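PDB 3U0A: acyl-CoA thioesterase II TesB2 from Mycobacterium marinum, which probably hydrolyses fatty acyl-CoA thioesters to free fatty acid and coenzyme A, as a member of the C/M/P thioester hydrolase family. Local coordinates for residues Q241-A246 against A251-K256; E8-L13 against H189-A194. One frame throughout, in Å; residues are numbered along the deposited sequence.

Contact 1: residues Q241-A246 against A251-K256. With SO4 (sulfate ion), chain L.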
loop_
_atom_site.group_PDB
_atom_site.type_symbol
_atom_site.label_atom_id
_atom_site.label_comp_id
_atom_site.label_asym_id
_atom_site.label_seq_id
_atom_site.Cartn_x
_atom_site.Cartn_y
_atom_site.Cartn_z
ATOM N N GLN A 241 -4.808 -0.497 14.653
ATOM C CA GLN A 241 -3.469 -0.701 14.077
ATOM C C GLN A 241 -2.915 -2.066 14.409
ATOM O O GLN A 241 -3.361 -2.723 15.359
ATOM C CB GLN A 241 -2.449 0.318 14.601
ATOM C CG GLN A 241 -2.899 1.751 14.610
ATOM C CD GLN A 241 -1.875 2.679 15.265
ATOM O OE1 GLN A 241 -1.240 2.314 16.247
ATOM N NE2 GLN A 241 -1.727 3.884 14.726
ATOM N N SER A 242 -1.938 -2.476 13.605
ATOM C CA SER A 242 -1.199 -3.697 13.852
ATOM C C SER A 242 0.128 -3.702 13.108
ATOM O O SER A 242 0.303 -3.004 12.120
ATOM C CB SER A 242 -2.025 -4.933 13.468
ATOM O OG SER A 242 -1.601 -5.524 12.241
ATOM N N SER A 243 1.057 -4.503 13.598
ATOM C CA SER A 243 2.315 -4.729 12.939
ATOM C C SER A 243 2.400 -6.211 12.669
ATOM O O SER A 243 2.795 -6.969 13.530
ATOM C CB SER A 243 3.475 -4.280 13.814
ATOM O OG SER A 243 4.707 -4.426 13.124
ATOM N N PRO A 244 2.007 -6.634 11.458
ATOM C CA PRO A 244 1.959 -8.065 11.226
ATOM C C PRO A 244 3.338 -8.701 11.158
ATOM O O PRO A 244 3.449 -9.912 11.260
ATOM C CB PRO A 244 1.219 -8.181 9.902
ATOM C CG PRO A 244 1.422 -6.892 9.229
ATOM C CD PRO A 244 1.524 -5.865 10.296
ATOM N N SER A 245 4.392 -7.919 11.010
ATOM C CA SER A 245 5.716 -8.511 10.801
ATOM C C SER A 245 6.806 -7.497 11.010
ATOM O O SER A 245 6.617 -6.345 10.748
ATOM C CB SER A 245 5.800 -9.096 9.379
ATOM O OG SER A 245 6.945 -9.873 9.189
ATOM N N ALA A 246 7.941 -7.937 11.516
ATOM C CA ALA A 246 9.157 -7.151 11.431
ATOM C C ALA A 246 10.337 -8.100 11.273
ATOM O O ALA A 246 10.280 -9.218 11.742
ATOM C CB ALA A 246 9.318 -6.291 12.660
ATOM N N ALA A 251 10.014 -3.077 9.617
ATOM C CA ALA A 251 8.787 -3.453 10.271
ATOM C C ALA A 251 7.679 -2.994 9.361
ATOM O O ALA A 251 7.732 -1.909 8.831
ATOM C CB ALA A 251 8.667 -2.797 11.637
ATOM N N LEU A 252 6.672 -3.822 9.181
ATOM C CA LEU A 252 5.519 -3.444 8.445
ATOM C C LEU A 252 4.415 -3.194 9.422
ATOM O O LEU A 252 4.273 -3.909 10.415
ATOM C CB LEU A 252 5.114 -4.554 7.505
ATOM C CG LEU A 252 4.057 -4.200 6.475
ATOM C CD1 LEU A 252 4.560 -3.055 5.592
ATOM C CD2 LEU A 252 3.709 -5.447 5.682
ATOM N N THR A 253 3.634 -2.159 9.132
ATOM C CA THR A 253 2.460 -1.820 9.913
ATOM C C THR A 253 1.267 -1.508 8.998
ATOM O O THR A 253 1.377 -1.346 7.782
ATOM C CB THR A 253 2.770 -0.671 10.900
ATOM O OG1 THR A 253 3.041 0.552 10.194
ATOM C CG2 THR A 253 3.975 -1.048 11.790
ATOM N N HIS A 254 0.107 -1.463 9.622
ATOM C CA HIS A 254 -1.162 -1.533 8.916
ATOM C C HIS A 254 -2.253 -1.031 9.792
ATOM O O HIS A 254 -2.314 -1.406 10.984
ATOM C CB HIS A 254 -1.476 -2.979 8.572
ATOM C CG HIS A 254 -2.864 -3.175 8.037
ATOM N ND1 HIS A 254 -3.207 -2.825 6.794
ATOM C CD2 HIS A 254 -4.029 -3.660 8.651
ATOM C CE1 HIS A 254 -4.517 -3.096 6.596
ATOM N NE2 HIS A 254 -5.015 -3.602 7.737
ATOM N N GLY A 255 -3.162 -0.235 9.235
ATOM C CA GLY A 255 -4.323 0.121 10.009
ATOM C C GLY A 255 -5.553 0.542 9.263
ATOM O O GLY A 255 -5.484 0.826 8.076
ATOM N N LYS A 256 -6.667 0.594 10.004
ATOM C CA LYS A 256 -7.957 1.050 9.506
ATOM C C LYS A 256 -8.499 2.112 10.440
ATOM O O LYS A 256 -8.308 2.056 11.630
ATOM C CB LYS A 256 -8.958 -0.095 9.452
ATOM C CG LYS A 256 -8.374 -1.405 9.016
ATOM C CD LYS A 256 -9.425 -2.251 8.318
ATOM C CE LYS A 256 -8.805 -3.529 7.733
ATOM N NZ LYS A 256 -8.442 -4.534 8.776
HETATM S S SO4 L . -6.201 -7.780 8.839
HETATM O O1 SO4 L . -6.167 -6.748 7.756
HETATM O O2 SO4 L . -5.203 -8.895 8.541
HETATM O O3 SO4 L . -5.949 -7.084 10.146
HETATM O O4 SO4 L . -7.587 -8.383 8.827
#
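Gln241 meets Gly255 as a non-hydrogen-bonded pair of an antiparallel beta hairpin, strands 237-247 and 250-259, in the second hotdog domain of the chain. Their alpha carbons are 4.2 Å apart; Gly255 presents no side chain beside Gln241, whose extended side chain leads away to bond through OE1 with Gln172. Ser242 makes the hydrogen-bonded pair with His254: its N lies 2.9 Å from His254 O, and the return bond from His254 N to Ser242 O is bent and weak. On the same face as the Ser242 side chain, the His254 ring meets His254 of the second subunit, and an oxygen of a sulfate, probably from the crystallisation liquor, approaches it obliquely. Lys256 NZ, in plane at the ring's edge, holds that sulfate weakly, and Lys168 also bonds it.

At Ser243 and Pro244 the regular bonding breaks. Ser245 N is 4.1 Å from Leu252 O, too far to bond, and the Ser243 hydroxyl serves that oxygen instead: with OG turned anti to the backbone N (chi1 -176°), it donates to Leu252 O over 2.8 Å, tilted 29° from the carbonyl plane. His119 of the second subunit bonds the same OG. Proline suits the break, having no N-H to leave unpaired, and its CD lies 3.4 Å from Leu252 O. Beyond it, Leu252 N gives Ser245 O a fairly straight bond of 3.0 Å. Ser245 and Ala246 also ladder with a strand of the second subunit, carrying the sheet across the interface. Ala246 and Ala251 are small enough to let the strands close in, CB to CB at 3.7 Å.

Contact 2: residues E8-L13 against H189-A194; sequences EEILDL and HICALA
Cys191 sets its sulfur beside its backbone N and anti to its carbonyl carbon (chi1 -73°); with CB already pointing at residues 8-11, this puts SG on the side of Leu11 and Ile10. Leu11 twists away from an ordinary staggered first torsion (chi1 -93°), and this brings its CD1 branch to 4.0 Å from Cys191 SG. Ile10, whose CB points at the helix, adds its gamma methyl more loosely, with CG2 4.4 Å from the same sulfur. A compact, weakly polar thiol thus bridges the 7.7 Å between the alpha carbons of Ile10 and Cys191. Here the N-terminal arm of a double-hotdog thioesterase is laid against helix 186-200, which belongs to the second hotdog. Cys191 also touches Val47 of helix 34-51, the helix of the first hotdog, and Ile10 packs on His40 there, so the arm reaches both helices. Leu11 extends the apolar patch to Leu188, one turn earlier on the helix. Two successive i to i+3 backbone bonds, Leu11 N to Glu8 O (3.2 Å) and Asp12 N to Glu9 O (3.1 Å), curl the arm into a turn of helical conformation. The carbonyl oxygen of Ile10 accepts a hydrogen bond from Gln44 NE2 of helix 34-51.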
loop_
_atom_site.group_PDB
_atom_site.type_symbol
_atom_site.label_atom_id
_atom_site.label_comp_id
_atom_site.label_asym_id
_atom_site.label_seq_id
_atom_site.Cartn_x
_atom_site.Cartn_y
_atom_site.Cartn_z
ATOM N N GLU A 8 -3.586 23.317 9.118
ATOM C CA GLU A 8 -4.098 24.094 7.976
ATOM C C GLU A 8 -2.999 24.705 7.138
ATOM O O GLU A 8 -3.206 25.051 5.960
ATOM C CB GLU A 8 -5.021 25.208 8.489
ATOM C CG GLU A 8 -6.331 24.677 9.053
ATOM C CD GLU A 8 -6.619 25.139 10.470
ATOM O OE1 GLU A 8 -5.847 24.742 11.410
ATOM O OE2 GLU A 8 -7.639 25.876 10.625
ATOM N N GLU A 9 -1.829 24.853 7.739
ATOM C CA GLU A 9 -0.669 25.347 7.006
ATOM C C GLU A 9 -0.168 24.337 5.987
ATOM O O GLU A 9 0.537 24.722 5.045
ATOM C CB GLU A 9 0.465 25.755 7.953
ATOM N N ILE A 10 -0.541 23.059 6.122
ATOM C CA ILE A 10 -0.165 22.081 5.102
ATOM C C ILE A 10 -0.770 22.478 3.768
ATOM O O ILE A 10 -0.206 22.234 2.739
ATOM C CB ILE A 10 -0.580 20.644 5.475
ATOM C CG1 ILE A 10 0.253 20.159 6.628
ATOM C CG2 ILE A 10 -0.338 19.682 4.325
ATOM C CD1 ILE A 10 0.553 18.706 6.545
ATOM N N LEU A 11 -1.925 23.120 3.813
ATOM C CA LEU A 11 -2.639 23.496 2.605
ATOM C C LEU A 11 -2.086 24.772 1.967
ATOM O O LEU A 11 -2.365 25.040 0.816
ATOM C CB LEU A 11 -4.137 23.637 2.907
ATOM C CG LEU A 11 -4.967 22.363 2.652
ATOM C CD1 LEU A 11 -4.462 21.122 3.395
ATOM C CD2 LEU A 11 -6.399 22.680 3.026
ATOM N N ASP A 12 -1.260 25.509 2.698
ATOM C CA ASP A 12 -0.708 26.784 2.238
ATOM C C ASP A 12 0.489 26.533 1.323
ATOM O O ASP A 12 1.575 26.244 1.796
ATOM C CB ASP A 12 -0.338 27.659 3.478
ATOM C CG ASP A 12 0.216 29.087 3.113
ATOM O OD1 ASP A 12 -0.175 29.674 2.046
ATOM O OD2 ASP A 12 1.034 29.645 3.930
ATOM N N LEU A 13 0.273 26.607 0.013
ATOM C CA LEU A 13 1.331 26.446 -0.984
ATOM C C LEU A 13 1.402 27.656 -1.900
ATOM O O LEU A 13 0.372 28.109 -2.377
ATOM C CB LEU A 13 1.041 25.249 -1.889
ATOM C CG LEU A 13 1.261 23.807 -1.435
ATOM C CD1 LEU A 13 0.901 22.951 -2.653
ATOM C CD2 LEU A 13 2.673 23.525 -0.942
ATOM N N HIS A 189 -9.184 17.578 5.764
ATOM C CA HIS A 189 -9.460 16.473 6.648
ATOM C C HIS A 189 -8.617 15.292 6.269
ATOM O O HIS A 189 -8.005 14.694 7.125
ATOM C CB HIS A 189 -10.968 16.164 6.701
ATOM C CG HIS A 189 -11.765 17.239 7.415
ATOM N ND1 HIS A 189 -12.231 17.080 8.648
ATOM C CD2 HIS A 189 -12.098 18.533 7.031
ATOM C CE1 HIS A 189 -12.832 18.206 9.035
ATOM N NE2 HIS A 189 -12.756 19.085 8.036
ATOM N N ILE A 190 -8.555 14.990 4.973
ATOM C CA ILE A 190 -7.719 13.903 4.454
ATOM C C ILE A 190 -6.249 14.100 4.902
ATOM O O ILE A 190 -5.654 13.192 5.466
ATOM C CB ILE A 190 -7.901 13.748 2.913
ATOM C CG1 ILE A 190 -9.310 13.233 2.583
ATOM C CG2 ILE A 190 -6.944 12.732 2.334
ATOM C CD1 ILE A 190 -9.791 13.640 1.198
ATOM N N CYS A 191 -5.718 15.311 4.707
ATOM C CA CYS A 191 -4.373 15.665 5.153
ATOM C C CYS A 191 -4.196 15.528 6.665
ATOM O O CYS A 191 -3.182 15.042 7.134
ATOM C CB CYS A 191 -4.008 17.082 4.710
ATOM S SG CYS A 191 -3.676 17.248 2.932
ATOM N N ALA A 192 -5.195 15.946 7.419
ATOM C CA ALA A 192 -5.169 15.813 8.863
ATOM C C ALA A 192 -4.988 14.338 9.236
ATOM O O ALA A 192 -4.104 14.005 10.012
ATOM C CB ALA A 192 -6.442 16.405 9.488
ATOM N N LEU A 193 -5.810 13.465 8.648
ATOM C CA LEU A 193 -5.762 12.036 8.940
ATOM C C LEU A 193 -4.440 11.407 8.459
ATOM O O LEU A 193 -3.855 10.558 9.163
ATOM C CB LEU A 193 -6.969 11.307 8.316
ATOM C CG LEU A 193 -7.031 9.774 8.431
ATOM C CD1 LEU A 193 -8.458 9.297 8.363
ATOM C CD2 LEU A 193 -6.232 9.092 7.339
ATOM N N ALA A 194 -3.993 11.814 7.271
ATOM C CA ALA A 194 -2.779 11.264 6.686
ATOM C C ALA A 194 -1.565 11.709 7.521
ATOM O O ALA A 194 -0.624 10.934 7.747
ATOM C CB ALA A 194 -2.638 11.690 5.222
#

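In the fold
From the N terminus, the chain first offers residues 8-13, just ahead of strand 14-17, and then builds the first hotdog, including helix 34-51. It runs on into the second half before helix 186-200 reaches back to that arm. Contact 2 thus closes a loop of 175 residues and ties the start of the chain to the helix of the second hotdog. Contact 1 opens only later and closes over the four residues between its segments, two of which form the turn. The two are in series, neither nested nor crossed. Their centres lie 24 Å apart on opposite sides of the chain's centre: contact 2 joins parts within the subunit, whereas contact 1 lies at the interface with the second subunit.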